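Local coordinates for protein cysteine protease-like VirA (Shigella flexneri, PDB 3EB8) that is a secreted virulence effector needed for bacterial entry into epithelial cells and for spread within and between them, although its reported tubulin protease activity is disputed, at residues I306-I311 with N319-S324; V92-A97 with F351-P356; K85-G90 with N118-I123; H241-S246 with R347-A352. All blocks are in the same frame, centred on the assembly; numbering follows the deposited sequence.

In the fold
All four contacts reach one mixed beta-sheet, and strand 348-356 ties them together: it is one partner in contacts 2 and 4, and it neighbours strand 315-327 of contact 1 and strand 121-123 of contact 3. All are mostly buried; contacts 2 and 3 carry some exposed residues at their margins (T94 and T96; N88 and G90). Contact 1 is an antiparallel hairpin, its centre about 8 Å from the centre of the chain, whereas contacts 2 and 3 are parallel pairings of non-consecutive strands. Contact 3 joins the others through polar links such as T121 with S350 and Q86 with S324. Contact 4 differs: a loop packs on the strand through van der Waals contact alone.

Contact 1 of 4, residues I306-I311 with N319-S324; sequences ILPSHI and NKIETS
Strands 300-312 and 315-327 form a beta-hairpin, and here they run antiparallel, 157° apart. I306 and I321 are a hydrogen-bonded pair: I306 N donates to I321 O at 2.8 Å, and I321 N donates to I306 O at 3.1 Å. Their side chains stand side by side on the same face. I306 has CG1 anti to the backbone N (chi1 -161°), which puts CG2 in the crowded position between N and the carbonyl carbon and lays it 3.7 Å from I321 CB. In I321 CG1 is anti to the carbonyl carbon instead, and the extended chain carries CD1 along to the ring of P308. Further along, N319 N donates to P308 O, nearly along the C=O axis, at 2.9 Å. P308 has no N-H to return the bond; its ring crosses the N319 side chain obliquely and sets CG and CD each 3.1 Å from N319 O. H310 CB rests 4.1 Å from N319 CB; chi1 -170° puts CG anti to N, and the imidazole NE2 bonds to I254 O in helix 245-265. On the other face L307 and K320 point the same way. The fully extended K320 sends NZ to A116 O and C119 O, at the C-terminal end of helix 110-118, and low on that chain K320 CG meets L307 CD2 at 4.1 Å.

Contact 2 of 4, residues V92-A97 with F351-P356; sequences VHTITA and FAIISP
Strand 94-97 pairs in parallel with the C-terminal strand 348-356, adding to the mixed sheet a segment more than 250 residues earlier in the sequence. The bonds zigzag in the usual parallel manner: I353 N to H93 O, I95 N to I353 O at 2.8 Å, S355 N to I95 O, and A97 N to S355 O at 2.8 Å, the last almost straight at 177°. I353 and S355 thus use both backbone polar groups on this neighbour, and I353 O also takes a CA-H contact from T94. Above this ladder, on the face of T94, I353 and S355, the threonine crosses the isoleucine obliquely. T94 has OG1 anti to the carbonyl carbon (chi1 -64°), resting 3.6 Å from I353 CB, while CG2, anti to N, reaches S355 CB at 3.7 Å. Ahead of the strand V92 straddles F351, each of its methyls CG1 and CG2 lying 3.9 Å from F351 CB. The next shell is helical: I95, A97 and I354 pack on helix 110-118, H93 lies against N76 and L79 of helix 72-81, and V92 and F351 share I254 of helix 245-265. At the far end S355 OG, anti to its own N and also bonded to T312 OG1, donates to a lone pair of P356 O at 2.7 Å.

Contact 3 of 4, residues K85-G90 with N118-I123; sequences KQFNLG and NCCTSI
The short strands 86-87 and 121-123 make a parallel pair in the mixed sheet, with Q86 opposite T121 and F87 opposite S122. T121 N donates to K85 O, F87 N to T121 O at 2.9 Å, and I123 N to F87 O at 2.7 Å, with I123 N standing above the plane of the F87 carbonyl, 31° out of it, and so not on a lone pair. The F87 ring turns its edge to C120 and T121: CD1 lies 3.7 Å from C120 CB, and T121 O is also near the ring plane. C120 SG, 5.5 Å from the ring centroid, makes an oblique sulfur-aromatic contact. On the opposite face Q86 and T121 run side by side; T121 OG1 bonds S350 OG, and Q86 OE1 bonds S324 OG, tying the pair to two further strands. I123 reaches across to Q86, with CD1 3.4 Å from Q86 O and CG1 3.7 Å from Q86 CB. S122 OG, anti to its backbone N (chi1 178°), meets L89 CB at 3.3 Å, and L89 N gives that hydroxyl a weak bond. L89 N also reaches back weakly to F87 O, so the parallel strand ends in an inverse gamma turn centred on N88.

Contact 4 of 4, residues H241-S246 with R347-A352; sequences HITSSS and RQVSFA
This is van der Waals packing of a loop on a sheet: residues 241-243, in the loop before helix 245-265, lie against R347 and V349 where strand 348-356 begins, within the tubulin-binding region on the helix side. T243 sits at the centre. Its CG2, anti to the carbonyl carbon (chi1 59° for OG1), rests obliquely on R347, 3.9 Å from both R347 CD and R347 NH1. T243 OG1, in the crowded position between N and the carbonyl carbon, meets V349 CG2 tip to tip at 3.8 Å. The same methyl of V349 lies 3.6 Å from H241 O, so one valine methyl touches both H241 and T243. Just beyond, S244 is the N-cap of the helix, its OG bonded to V247 N in the first turn and to N126 OD1. R347 is held from outside the two segments. Its chain bends at chi3 (-147°), and the guanidinium bonds L240 O through NH1 and I342 O through NH2, which is consistent with the aliphatic part staying against T243. H241 turns its carbonyl to the strand, while its CB points away; I242 CG1 lies 3.9 Å above one face of the H241 ring, offset toward the rim.

Contact 1 of 4, residues I306-I311 with N319-S324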
loop_
_atom_site.group_PDB
_atom_site.type_symbol
_atom_site.label_atom_id
_atom_site.label_comp_id
_atom_site.label_asym_id
_atom_site.label_seq_id
_atom_site.Cartn_x
_atom_site.Cartn_y
_atom_site.Cartn_z
ATOM N N ILE A 306 -1.478 1.342 -4.904
ATOM C CA ILE A 306 -2.101 2.120 -5.950
ATOM C C ILE A 306 -3.629 1.994 -5.782
ATOM O O ILE A 306 -4.114 1.001 -5.251
ATOM C CB ILE A 306 -1.589 1.693 -7.340
ATOM C CG1 ILE A 306 -1.869 2.788 -8.374
ATOM C CG2 ILE A 306 -2.196 0.358 -7.773
ATOM C CD1 ILE A 306 -1.127 2.607 -9.689
ATOM N N LEU A 307 -4.382 3.014 -6.185
ATOM C CA LEU A 307 -5.822 3.039 -5.920
ATOM C C LEU A 307 -6.660 3.273 -7.173
ATOM O O LEU A 307 -7.411 4.252 -7.229
ATOM C CB LEU A 307 -6.181 4.124 -4.889
ATOM C CG LEU A 307 -5.509 4.188 -3.507
ATOM C CD1 LEU A 307 -5.909 5.465 -2.757
ATOM C CD2 LEU A 307 -5.833 2.977 -2.664
ATOM N N PRO A 308 -6.538 2.394 -8.183
ATOM C CA PRO A 308 -7.335 2.606 -9.393
ATOM C C PRO A 308 -8.816 2.574 -9.061
ATOM O O PRO A 308 -9.224 1.840 -8.178
ATOM C CB PRO A 308 -6.990 1.384 -10.258
ATOM C CG PRO A 308 -6.462 0.381 -9.277
ATOM C CD PRO A 308 -5.692 1.201 -8.309
ATOM N N SER A 309 -9.610 3.360 -9.772
ATOM C CA SER A 309 -11.055 3.349 -9.558
ATOM C C SER A 309 -11.647 2.030 -10.074
ATOM O O SER A 309 -11.121 1.440 -11.022
ATOM C CB SER A 309 -11.696 4.519 -10.285
ATOM O OG SER A 309 -11.644 4.285 -11.671
ATOM N N HIS A 310 -12.739 1.587 -9.456
ATOM C CA HIS A 310 -13.391 0.333 -9.809
ATOM C C HIS A 310 -14.908 0.483 -9.704
ATOM O O HIS A 310 -15.434 0.706 -8.610
ATOM C CB HIS A 310 -12.936 -0.788 -8.868
ATOM C CG HIS A 310 -13.368 -2.152 -9.311
ATOM N ND1 HIS A 310 -14.404 -2.847 -8.717
ATOM C CD2 HIS A 310 -12.919 -2.942 -10.314
ATOM C CE1 HIS A 310 -14.563 -4.003 -9.330
ATOM N NE2 HIS A 310 -13.672 -4.088 -10.300
ATOM N N ILE A 311 -15.620 0.364 -10.823
ATOM C CA ILE A 311 -17.067 0.495 -10.768
ATOM C C ILE A 311 -17.680 -0.768 -10.191
ATOM O O ILE A 311 -17.396 -1.872 -10.649
ATOM C CB ILE A 311 -17.704 0.804 -12.146
ATOM C CG1 ILE A 311 -16.964 1.957 -12.828
ATOM C CG2 ILE A 311 -19.188 1.122 -11.985
ATOM C CD1 ILE A 311 -16.763 3.173 -11.937
ATOM N N ASN A 319 -10.114 -0.294 -6.450
ATOM C CA ASN A 319 -9.379 -1.538 -6.327
ATOM C C ASN A 319 -8.017 -1.226 -5.729
ATOM O O ASN A 319 -7.120 -0.740 -6.417
ATOM C CB ASN A 319 -9.246 -2.207 -7.693
ATOM C CG ASN A 319 -8.350 -3.449 -7.669
ATOM O OD1 ASN A 319 -8.166 -4.091 -6.629
ATOM N ND2 ASN A 319 -7.794 -3.789 -8.830
ATOM N N LYS A 320 -7.877 -1.469 -4.430
ATOM C CA LYS A 320 -6.596 -1.286 -3.782
ATOM C C LYS A 320 -5.624 -2.406 -4.165
ATOM O O LYS A 320 -5.877 -3.585 -3.927
ATOM C CB LYS A 320 -6.762 -1.224 -2.274
ATOM C CG LYS A 320 -5.482 -0.956 -1.514
ATOM C CD LYS A 320 -5.806 -0.945 -0.045
ATOM C CE LYS A 320 -4.606 -0.721 0.820
ATOM N NZ LYS A 320 -5.089 -0.430 2.217
ATOM N N ILE A 321 -4.516 -2.029 -4.781
ATOM C CA ILE A 321 -3.471 -2.979 -5.086
ATOM C C ILE A 321 -2.272 -2.518 -4.309
ATOM O O ILE A 321 -1.755 -1.437 -4.563
ATOM C CB ILE A 321 -3.126 -2.971 -6.584
ATOM C CG1 ILE A 321 -4.362 -3.278 -7.417
ATOM C CG2 ILE A 321 -2.021 -3.950 -6.887
ATOM C CD1 ILE A 321 -4.089 -3.283 -8.890
ATOM N N GLU A 322 -1.842 -3.317 -3.344
ATOM C CA GLU A 322 -0.704 -2.959 -2.529
ATOM C C GLU A 322 0.499 -3.867 -2.787
ATOM O O GLU A 322 0.362 -5.093 -2.871
ATOM C CB GLU A 322 -1.087 -3.019 -1.057
ATOM C CG GLU A 322 0.076 -2.989 -0.090
ATOM C CD GLU A 322 -0.404 -2.991 1.345
ATOM O OE1 GLU A 322 -1.615 -3.182 1.563
ATOM O OE2 GLU A 322 0.411 -2.792 2.265
ATOM N N THR A 323 1.675 -3.257 -2.918
ATOM C CA THR A 323 2.917 -3.996 -2.983
ATOM C C THR A 323 3.824 -3.573 -1.846
ATOM O O THR A 323 4.036 -2.381 -1.626
ATOM C CB THR A 323 3.663 -3.727 -4.269
ATOM O OG1 THR A 323 2.743 -3.762 -5.364
ATOM C CG2 THR A 323 4.782 -4.765 -4.468
ATOM N N SER A 324 4.358 -4.561 -1.133
ATOM C CA SER A 324 5.307 -4.330 -0.062
ATOM C C SER A 324 6.619 -5.079 -0.332
ATOM O O SER A 324 6.615 -6.175 -0.905
ATOM C CB SER A 324 4.725 -4.822 1.250
ATOM O OG SER A 324 4.602 -6.226 1.191
#

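Contact 2 of 4, residues V92-A97 with F351-P356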
loop_
_atom_site.group_PDB
_atom_site.type_symbol
_atom_site.label_atom_id
_atom_site.label_comp_id
_atom_site.label_asym_id
_atom_site.label_seq_id
_atom_site.Cartn_x
_atom_site.Cartn_y
_atom_site.Cartn_z
ATOM N N VAL A 92 -10.191 -12.149 -3.145
ATOM C CA VAL A 92 -10.252 -10.698 -3.110
ATOM C C VAL A 92 -11.621 -10.279 -2.607
ATOM O O VAL A 92 -12.632 -10.558 -3.252
ATOM C CB VAL A 92 -10.011 -10.116 -4.499
ATOM C CG1 VAL A 92 -10.066 -8.577 -4.468
ATOM C CG2 VAL A 92 -8.674 -10.631 -5.054
ATOM N N HIS A 93 -11.646 -9.617 -1.455
ATOM C CA HIS A 93 -12.896 -9.215 -0.813
ATOM C C HIS A 93 -13.327 -7.797 -1.138
ATOM O O HIS A 93 -12.517 -6.973 -1.562
ATOM C CB HIS A 93 -12.792 -9.386 0.700
ATOM C CG HIS A 93 -12.864 -10.810 1.138
ATOM N ND1 HIS A 93 -14.029 -11.393 1.581
ATOM C CD2 HIS A 93 -11.920 -11.781 1.174
ATOM C CE1 HIS A 93 -13.797 -12.657 1.883
ATOM N NE2 HIS A 93 -12.525 -12.917 1.642
ATOM N N THR A 94 -14.610 -7.529 -0.934
ATOM C CA THR A 94 -15.149 -6.194 -1.088
ATOM C C THR A 94 -15.536 -5.630 0.273
ATOM O O THR A 94 -16.334 -6.226 0.997
ATOM C CB THR A 94 -16.380 -6.230 -2.000
ATOM O OG1 THR A 94 -15.974 -6.642 -3.313
ATOM C CG2 THR A 94 -17.075 -4.875 -2.046
ATOM N N ILE A 95 -14.938 -4.491 0.617
ATOM C CA ILE A 95 -15.229 -3.788 1.851
ATOM C C ILE A 95 -16.177 -2.647 1.532
ATOM O O ILE A 95 -15.911 -1.841 0.641
ATOM C CB ILE A 95 -13.942 -3.190 2.479
ATOM C CG1 ILE A 95 -12.850 -4.261 2.612
ATOM C CG2 ILE A 95 -14.242 -2.518 3.819
ATOM C CD1 ILE A 95 -13.312 -5.507 3.323
ATOM N N THR A 96 -17.293 -2.587 2.241
ATOM C CA THR A 96 -18.227 -1.496 2.047
ATOM C C THR A 96 -17.861 -0.232 2.824
ATOM O O THR A 96 -17.600 -0.267 4.024
ATOM C CB THR A 96 -19.621 -1.920 2.402
ATOM O OG1 THR A 96 -19.988 -3.045 1.590
ATOM C CG2 THR A 96 -20.579 -0.773 2.130
ATOM N N ALA A 97 -17.813 0.887 2.114
ATOM C CA ALA A 97 -17.552 2.184 2.729
ATOM C C ALA A 97 -18.874 2.815 3.140
ATOM O O ALA A 97 -19.915 2.525 2.551
ATOM C CB ALA A 97 -16.821 3.087 1.779
ATOM N N PHE A 351 -4.620 -7.500 -2.909
ATOM C CA PHE A 351 -5.743 -6.793 -3.518
ATOM C C PHE A 351 -6.898 -6.589 -2.551
ATOM O O PHE A 351 -7.127 -7.399 -1.669
ATOM C CB PHE A 351 -6.307 -7.590 -4.690
ATOM C CG PHE A 351 -5.569 -7.407 -5.965
ATOM C CD1 PHE A 351 -4.256 -7.840 -6.090
ATOM C CD2 PHE A 351 -6.196 -6.837 -7.065
ATOM C CE1 PHE A 351 -3.576 -7.687 -7.273
ATOM C CE2 PHE A 351 -5.520 -6.689 -8.265
ATOM C CZ PHE A 351 -4.208 -7.114 -8.372
ATOM N N ALA A 352 -7.654 -5.526 -2.762
ATOM C CA ALA A 352 -8.970 -5.418 -2.174
ATOM C C ALA A 352 -9.861 -4.551 -3.051
ATOM O O ALA A 352 -9.392 -3.657 -3.757
ATOM C CB ALA A 352 -8.905 -4.853 -0.729
ATOM N N ILE A 353 -11.154 -4.827 -2.999
ATOM C CA ILE A 353 -12.139 -3.954 -3.592
ATOM C C ILE A 353 -12.876 -3.197 -2.489
ATOM O O ILE A 353 -13.290 -3.776 -1.479
ATOM C CB ILE A 353 -13.114 -4.724 -4.501
ATOM C CG1 ILE A 353 -12.390 -5.178 -5.773
ATOM C CG2 ILE A 353 -14.275 -3.842 -4.922
ATOM C CD1 ILE A 353 -13.235 -6.056 -6.669
ATOM N N ILE A 354 -12.999 -1.890 -2.688
ATOM C CA ILE A 354 -13.715 -1.016 -1.776
ATOM C C ILE A 354 -14.903 -0.437 -2.538
ATOM O O ILE A 354 -14.737 0.190 -3.586
ATOM C CB ILE A 354 -12.805 0.101 -1.227
ATOM C CG1 ILE A 354 -11.682 -0.494 -0.360
ATOM C CG2 ILE A 354 -13.606 1.103 -0.431
ATOM C CD1 ILE A 354 -10.501 -1.043 -1.145
ATOM N N SER A 355 -16.106 -0.694 -2.031
ATOM C CA SER A 355 -17.330 -0.290 -2.710
ATOM C C SER A 355 -18.110 0.755 -1.917
ATOM O O SER A 355 -18.175 0.676 -0.675
ATOM C CB SER A 355 -18.224 -1.513 -2.935
ATOM O OG SER A 355 -19.476 -1.136 -3.474
ATOM N N PRO A 356 -18.705 1.737 -2.628
ATOM C CA PRO A 356 -19.695 2.610 -1.995
ATOM C C PRO A 356 -20.825 1.708 -1.548
ATOM O O PRO A 356 -21.020 0.643 -2.152
ATOM C CB PRO A 356 -20.190 3.490 -3.144
ATOM C CG PRO A 356 -19.244 3.296 -4.262
ATOM C CD PRO A 356 -18.624 1.953 -4.083
#

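Contact 3 of 4, residues K85-G90 with N118-I123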
loop_
_atom_site.group_PDB
_atom_site.type_symbol
_atom_site.label_atom_id
_atom_site.label_comp_id
_atom_site.label_asym_id
_atom_site.label_seq_id
_atom_site.Cartn_x
_atom_site.Cartn_y
_atom_site.Cartn_z
ATOM N N LYS A 85 -3.201 -4.470 6.473
ATOM C CA LYS A 85 -2.061 -5.368 6.291
ATOM C C LYS A 85 -2.406 -6.380 5.220
ATOM O O LYS A 85 -3.569 -6.529 4.845
ATOM C CB LYS A 85 -1.710 -6.082 7.597
ATOM C CG LYS A 85 -1.372 -5.127 8.716
ATOM C CD LYS A 85 -0.996 -5.847 9.984
ATOM C CE LYS A 85 -0.623 -4.846 11.055
ATOM N NZ LYS A 85 -0.517 -5.471 12.403
ATOM N N GLN A 86 -1.396 -7.062 4.716
ATOM C CA GLN A 86 -1.601 -8.070 3.690
ATOM C C GLN A 86 -1.816 -9.440 4.333
ATOM O O GLN A 86 -0.904 -10.015 4.918
ATOM C CB GLN A 86 -0.418 -8.084 2.715
ATOM C CG GLN A 86 -0.114 -6.728 2.083
ATOM C CD GLN A 86 1.094 -6.782 1.157
ATOM O OE1 GLN A 86 2.210 -7.084 1.588
ATOM N NE2 GLN A 86 0.871 -6.516 -0.126
ATOM N N PHE A 87 -3.036 -9.944 4.237
ATOM C CA PHE A 87 -3.361 -11.252 4.779
ATOM C C PHE A 87 -3.577 -12.272 3.669
ATOM O O PHE A 87 -3.999 -11.939 2.563
ATOM C CB PHE A 87 -4.614 -11.196 5.656
ATOM C CG PHE A 87 -4.454 -10.361 6.884
ATOM C CD1 PHE A 87 -4.793 -9.018 6.876
ATOM C CD2 PHE A 87 -3.967 -10.919 8.055
ATOM C CE1 PHE A 87 -4.641 -8.247 8.017
ATOM C CE2 PHE A 87 -3.810 -10.148 9.206
ATOM C CZ PHE A 87 -4.148 -8.815 9.188
ATOM N N ASN A 88 -3.298 -13.528 3.982
ATOM C CA ASN A 88 -3.647 -14.584 3.069
ATOM C C ASN A 88 -5.124 -14.941 3.214
ATOM O O ASN A 88 -5.476 -15.848 3.959
ATOM C CB ASN A 88 -2.755 -15.805 3.267
ATOM C CG ASN A 88 -2.559 -16.563 1.988
ATOM O OD1 ASN A 88 -3.112 -17.646 1.804
ATOM N ND2 ASN A 88 -1.800 -15.975 1.066
ATOM N N LEU A 89 -5.985 -14.204 2.513
ATOM C CA LEU A 89 -7.421 -14.449 2.576
ATOM C C LEU A 89 -7.881 -15.412 1.478
ATOM O O LEU A 89 -8.984 -15.945 1.538
ATOM C CB LEU A 89 -8.201 -13.138 2.505
ATOM C CG LEU A 89 -7.741 -12.067 3.486
ATOM C CD1 LEU A 89 -8.509 -10.789 3.264
ATOM C CD2 LEU A 89 -7.889 -12.550 4.913
ATOM N N GLY A 90 -7.019 -15.631 0.486
ATOM C CA GLY A 90 -7.308 -16.540 -0.607
ATOM C C GLY A 90 -8.485 -16.130 -1.475
ATOM O O GLY A 90 -9.067 -16.947 -2.170
ATOM N N ASN A 118 -7.334 2.522 4.559
ATOM C CA ASN A 118 -7.167 1.778 5.803
ATOM C C ASN A 118 -7.597 0.299 5.817
ATOM O O ASN A 118 -7.622 -0.326 6.879
ATOM C CB ASN A 118 -7.832 2.543 6.946
ATOM C CG ASN A 118 -7.182 3.898 7.184
ATOM O OD1 ASN A 118 -7.840 4.935 7.122
ATOM N ND2 ASN A 118 -5.873 3.893 7.426
ATOM N N CYS A 119 -7.933 -0.276 4.665
ATOM C CA CYS A 119 -8.434 -1.651 4.686
ATOM C C CYS A 119 -7.334 -2.692 4.459
ATOM O O CYS A 119 -6.334 -2.413 3.794
ATOM C CB CYS A 119 -9.600 -1.855 3.700
ATOM S SG CYS A 119 -9.137 -2.049 1.977
ATOM N N CYS A 120 -7.510 -3.878 5.036
ATOM C CA CYS A 120 -6.572 -4.973 4.823
ATOM C C CYS A 120 -6.736 -5.449 3.394
ATOM O O CYS A 120 -7.690 -5.064 2.734
ATOM C CB CYS A 120 -6.854 -6.126 5.791
ATOM S SG CYS A 120 -8.438 -7.012 5.522
ATOM N N THR A 121 -5.819 -6.274 2.913
ATOM C CA THR A 121 -5.925 -6.809 1.553
ATOM C C THR A 121 -5.567 -8.295 1.559
ATOM O O THR A 121 -5.062 -8.802 2.562
ATOM C CB THR A 121 -4.985 -6.065 0.604
ATOM O OG1 THR A 121 -3.679 -6.016 1.197
ATOM C CG2 THR A 121 -5.484 -4.629 0.360
ATOM N N SER A 122 -5.829 -8.986 0.450
ATOM C CA SER A 122 -5.560 -10.425 0.344
ATOM C C SER A 122 -4.382 -10.725 -0.582
ATOM O O SER A 122 -4.341 -10.272 -1.729
ATOM C CB SER A 122 -6.808 -11.169 -0.146
ATOM O OG SER A 122 -6.565 -12.559 -0.293
ATOM N N ILE A 123 -3.427 -11.498 -0.083
ATOM C CA ILE A 123 -2.213 -11.783 -0.822
ATOM C C ILE A 123 -2.503 -12.693 -2.019
ATOM O O ILE A 123 -3.189 -13.702 -1.883
ATOM C CB ILE A 123 -1.167 -12.441 0.100
ATOM C CG1 ILE A 123 -0.720 -11.454 1.171
ATOM C CG2 ILE A 123 0.029 -12.977 -0.690
ATOM C CD1 ILE A 123 -0.077 -12.117 2.373
#

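Contact 4 of 4, residues H241-S246 with R347-A352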
loop_
_atom_site.group_PDB
_atom_site.type_symbol
_atom_site.label_atom_id
_atom_site.label_comp_id
_atom_site.label_asym_id
_atom_site.label_seq_id
_atom_site.Cartn_x
_atom_site.Cartn_y
_atom_site.Cartn_z
ATOM N N HIS A 241 3.722 -3.867 -9.437
ATOM C CA HIS A 241 2.924 -4.985 -8.925
ATOM C C HIS A 241 2.827 -6.197 -9.844
ATOM O O HIS A 241 2.306 -7.227 -9.434
ATOM C CB HIS A 241 1.489 -4.533 -8.613
ATOM C CG HIS A 241 0.752 -3.992 -9.802
ATOM N ND1 HIS A 241 0.927 -2.701 -10.263
ATOM C CD2 HIS A 241 -0.141 -4.565 -10.643
ATOM C CE1 HIS A 241 0.167 -2.501 -11.323
ATOM N NE2 HIS A 241 -0.495 -3.618 -11.573
ATOM N N ILE A 242 3.252 -6.087 -11.088
ATOM C CA ILE A 242 3.112 -7.239 -11.969
ATOM C C ILE A 242 4.219 -8.240 -11.657
ATOM O O ILE A 242 5.295 -8.155 -12.224
ATOM C CB ILE A 242 3.154 -6.840 -13.453
ATOM C CG1 ILE A 242 2.201 -5.683 -13.719
ATOM C CG2 ILE A 242 2.765 -8.018 -14.325
ATOM C CD1 ILE A 242 0.773 -6.029 -13.459
ATOM N N THR A 243 3.964 -9.175 -10.745
ATOM C CA THR A 243 5.023 -10.060 -10.284
ATOM C C THR A 243 4.835 -11.500 -10.724
ATOM O O THR A 243 5.708 -12.333 -10.498
ATOM C CB THR A 243 5.180 -10.033 -8.738
ATOM O OG1 THR A 243 3.952 -10.427 -8.123
ATOM C CG2 THR A 243 5.574 -8.646 -8.258
ATOM N N SER A 244 3.700 -11.803 -11.345
ATOM C CA SER A 244 3.434 -13.180 -11.733
ATOM C C SER A 244 2.208 -13.314 -12.610
ATOM O O SER A 244 1.375 -12.408 -12.682
ATOM C CB SER A 244 3.243 -14.044 -10.488
ATOM O OG SER A 244 2.007 -13.747 -9.872
ATOM N N SER A 245 2.102 -14.468 -13.258
ATOM C CA SER A 245 0.928 -14.834 -14.033
ATOM C C SER A 245 -0.310 -14.793 -13.142
ATOM O O SER A 245 -1.396 -14.427 -13.599
ATOM C CB SER A 245 1.109 -16.237 -14.603
ATOM O OG SER A 245 2.435 -16.409 -15.054
ATOM N N SER A 246 -0.133 -15.161 -11.870
ATOM C CA SER A 246 -1.236 -15.212 -10.909
ATOM C C SER A 246 -1.805 -13.831 -10.639
ATOM O O SER A 246 -3.018 -13.658 -10.562
ATOM C CB SER A 246 -0.791 -15.858 -9.600
ATOM O OG SER A 246 -0.139 -17.082 -9.854
ATOM N N ARG A 347 8.749 -9.035 -3.760
ATOM C CA ARG A 347 7.605 -8.142 -3.584
ATOM C C ARG A 347 6.385 -8.964 -3.249
ATOM O O ARG A 347 6.135 -9.988 -3.876
ATOM C CB ARG A 347 7.297 -7.324 -4.837
ATOM C CG ARG A 347 8.427 -6.536 -5.407
ATOM C CD ARG A 347 8.025 -6.001 -6.738
ATOM N NE ARG A 347 9.177 -5.931 -7.604
ATOM C CZ ARG A 347 9.119 -5.869 -8.927
ATOM N NH1 ARG A 347 7.948 -5.851 -9.552
ATOM N NH2 ARG A 347 10.243 -5.816 -9.625
ATOM N N GLN A 348 5.630 -8.523 -2.255
ATOM C CA GLN A 348 4.346 -9.141 -1.986
ATOM C C GLN A 348 3.206 -8.247 -2.454
ATOM O O GLN A 348 3.163 -7.042 -2.162
ATOM C CB GLN A 348 4.188 -9.462 -0.519
ATOM C CG GLN A 348 2.970 -10.290 -0.226
ATOM C CD GLN A 348 2.883 -10.618 1.241
ATOM O OE1 GLN A 348 2.497 -9.767 2.053
ATOM N NE2 GLN A 348 3.261 -11.854 1.603
ATOM N N VAL A 349 2.289 -8.861 -3.180
ATOM C CA VAL A 349 1.205 -8.143 -3.825
ATOM C C VAL A 349 -0.116 -8.606 -3.242
ATOM O O VAL A 349 -0.323 -9.807 -3.024
ATOM C CB VAL A 349 1.256 -8.350 -5.357
ATOM C CG1 VAL A 349 0.011 -7.803 -6.032
ATOM C CG2 VAL A 349 2.505 -7.687 -5.916
ATOM N N SER A 350 -0.993 -7.646 -2.954
ATOM C CA SER A 350 -2.290 -7.948 -2.357
ATOM C C SER A 350 -3.364 -7.053 -2.961
ATOM O O SER A 350 -3.055 -5.979 -3.453
ATOM C CB SER A 350 -2.236 -7.741 -0.856
ATOM O OG SER A 350 -1.926 -6.390 -0.570
ATOM N N PHE A 351 -4.620 -7.500 -2.909
ATOM C CA PHE A 351 -5.743 -6.793 -3.518
ATOM C C PHE A 351 -6.898 -6.589 -2.551
ATOM O O PHE A 351 -7.127 -7.399 -1.669
ATOM C CB PHE A 351 -6.307 -7.590 -4.690
ATOM C CG PHE A 351 -5.569 -7.407 -5.965
ATOM C CD1 PHE A 351 -4.256 -7.840 -6.090
ATOM C CD2 PHE A 351 -6.196 -6.837 -7.065
ATOM C CE1 PHE A 351 -3.576 -7.687 -7.273
ATOM C CE2 PHE A 351 -5.520 -6.689 -8.265
ATOM C CZ PHE A 351 -4.208 -7.114 -8.372
ATOM N N ALA A 352 -7.654 -5.526 -2.762
ATOM C CA ALA A 352 -8.970 -5.418 -2.174
ATOM C C ALA A 352 -9.861 -4.551 -3.051
ATOM O O ALA A 352 -9.392 -3.657 -3.757
ATOM C CB ALA A 352 -8.905 -4.853 -0.729
#